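Local coordinates for insecticidal crystal protein Cry35Ab1 (Bacillus thuringiensis, PDB 4JP0) that acts as one component of a binary insecticidal toxin against western corn rootworm, both components being needed for maximal toxicity, at residues A[357-361]-A[362-366]. Residues are numbered along the deposited sequence; the frame is centred on the assembly and turned at random.
Sequences TNHSY and EEVEE
S360 and E363 form a capping box at the start of helix 361-368, one of three short helices that end the modelled chain. S360 is the N-cap. Its OG accepts from E363 N, a weak bond at 3.4 Å, and the return bond is the shorter one: S360 N gives its hydrogen to E363 OE1 at 3.2 Å, with an N-H...O angle of 154°. That donor comes from above the carboxylate, 49° out of its plane. E363 reaches it with an extended chain whose CG lies anti to its own carbonyl carbon, which lays CG against S360 OG at 3.3 Å. The carboxylate, near the N-terminal end of the helix, probably gains from the helix dipole. The first backbone bonds of the helix follow: S360 O accepts from V364 N at 2.9 Å, and Y361 O from E365 N at 2.8 Å. H359 crosses the side chain of E363 at about a right angle, with ring and carboxylate planes 67° apart; its CB and CD2 each lie 3.4 Å from E363 OE1, the same oxygen that takes S360 N. Its ND1 is hydrogen-bonded to L355 O, at the end of the preceding helix 349-355, so the ring ties the loop back to that helix. V364 is buried against A352 and L355 of helix 349-355, while Y361 turns to helix 372-380, meeting K372, L375 and I376; residues next to the cap thus reach the helices before and after it. V364 CG2, anti to the carbonyl carbon of its own residue, lies 3.6 Å from H359 CB.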
loop_
_atom_site.group_PDB
_atom_site.type_symbol
_atom_site.label_atom_id
_atom_site.label_comp_id
_atom_site.label_asym_id
_atom_site.label_seq_id
_atom_site.Cartn_x
_atom_site.Cartn_y
_atom_site.Cartn_z
ATOM N N THR A 357 39.603 16.137 -7.367
ATOM C CA THR A 357 39.938 14.924 -8.127
ATOM C C THR A 357 40.104 15.177 -9.617
ATOM O O THR A 357 40.553 14.301 -10.365
ATOM C CB THR A 357 38.908 13.823 -7.946
ATOM O OG1 THR A 357 37.625 14.306 -8.348
ATOM C CG2 THR A 357 38.759 13.499 -6.479
ATOM N N ASN A 358 39.724 16.340 -10.088
ATOM C CA ASN A 358 39.960 16.719 -11.486
ATOM C C ASN A 358 40.130 18.219 -11.740
ATOM O O ASN A 358 39.875 18.696 -12.791
ATOM C CB ASN A 358 38.925 16.101 -12.413
ATOM C CG ASN A 358 37.519 16.631 -12.193
ATOM O OD1 ASN A 358 37.254 17.356 -11.288
ATOM N ND2 ASN A 358 36.628 16.236 -13.051
ATOM N N HIS A 359 40.607 18.895 -10.710
ATOM C CA HIS A 359 40.916 20.301 -10.802
ATOM C C HIS A 359 42.180 20.563 -10.024
ATOM O O HIS A 359 42.495 19.843 -9.142
ATOM C CB HIS A 359 39.824 21.183 -10.181
ATOM C CG HIS A 359 38.538 21.213 -10.936
ATOM N ND1 HIS A 359 37.634 20.190 -10.899
ATOM C CD2 HIS A 359 38.008 22.146 -11.750
ATOM C CE1 HIS A 359 36.598 20.492 -11.639
ATOM N NE2 HIS A 359 36.803 21.675 -12.172
ATOM N N SER A 360 42.863 21.637 -10.316
ATOM C CA SER A 360 43.989 21.995 -9.476
ATOM C C SER A 360 43.556 22.762 -8.205
ATOM O O SER A 360 42.462 23.200 -8.106
ATOM C CB SER A 360 44.994 22.820 -10.251
ATOM O OG SER A 360 44.426 23.991 -10.652
ATOM N N TYR A 361 44.476 22.912 -7.265
ATOM C CA TYR A 361 44.240 23.674 -6.056
ATOM C C TYR A 361 43.816 25.058 -6.416
ATOM O O TYR A 361 42.850 25.527 -5.940
ATOM C CB TYR A 361 45.477 23.707 -5.194
ATOM C CG TYR A 361 45.649 22.501 -4.357
ATOM C CD1 TYR A 361 46.675 21.634 -4.547
ATOM C CD2 TYR A 361 44.749 22.202 -3.404
ATOM C CE1 TYR A 361 46.790 20.538 -3.785
ATOM C CE2 TYR A 361 44.868 21.116 -2.644
ATOM C CZ TYR A 361 45.878 20.292 -2.819
ATOM O OH TYR A 361 45.939 19.215 -2.046
ATOM N N GLU A 362 44.537 25.710 -7.301
ATOM C CA GLU A 362 44.182 27.086 -7.638
ATOM C C GLU A 362 42.772 27.144 -8.220
ATOM O O GLU A 362 42.034 28.079 -7.945
ATOM C CB GLU A 362 45.237 27.727 -8.561
ATOM C CG GLU A 362 46.460 28.228 -7.788
ATOM C CD GLU A 362 47.742 28.266 -8.618
ATOM O OE1 GLU A 362 48.402 29.331 -8.670
ATOM O OE2 GLU A 362 48.109 27.221 -9.206
ATOM N N GLU A 363 42.399 26.150 -9.032
ATOM C CA GLU A 363 41.048 26.129 -9.597
ATOM C C GLU A 363 39.991 25.954 -8.510
ATOM O O GLU A 363 39.008 26.673 -8.454
ATOM C CB GLU A 363 40.886 25.011 -10.649
ATOM C CG GLU A 363 41.647 25.304 -11.947
ATOM C CD GLU A 363 41.543 24.194 -12.989
ATOM O OE1 GLU A 363 41.161 23.039 -12.634
ATOM O OE2 GLU A 363 41.864 24.471 -14.173
ATOM N N VAL A 364 40.187 24.970 -7.650
ATOM C CA VAL A 364 39.227 24.757 -6.581
ATOM C C VAL A 364 39.138 25.989 -5.674
ATOM O O VAL A 364 38.052 26.412 -5.286
ATOM C CB VAL A 364 39.563 23.504 -5.798
ATOM C CG1 VAL A 364 38.556 23.297 -4.670
ATOM C CG2 VAL A 364 39.544 22.316 -6.777
ATOM N N GLU A 365 40.283 26.581 -5.379
ATOM C CA GLU A 365 40.314 27.762 -4.537
ATOM C C GLU A 365 39.379 28.813 -5.112
ATOM O O GLU A 365 38.603 29.436 -4.380
ATOM C CB GLU A 365 41.737 28.307 -4.443
ATOM C CG GLU A 365 41.881 29.596 -3.657
ATOM C CD GLU A 365 43.291 30.151 -3.757
ATOM O OE1 GLU A 365 44.249 29.421 -3.396
ATOM O OE2 GLU A 365 43.444 31.310 -4.218
ATOM N N GLU A 366 39.467 28.997 -6.432
ATOM C CA GLU A 366 38.626 29.951 -7.147
ATOM C C GLU A 366 37.157 29.560 -7.135
ATOM O O GLU A 366 36.281 30.405 -6.924
ATOM C CB GLU A 366 39.085 30.107 -8.614
ATOM C CG GLU A 366 38.046 30.857 -9.425
ATOM C CD GLU A 366 38.474 31.254 -10.837
ATOM O OE1 GLU A 366 39.700 31.322 -11.176
ATOM O OE2 GLU A 366 37.536 31.519 -11.612
#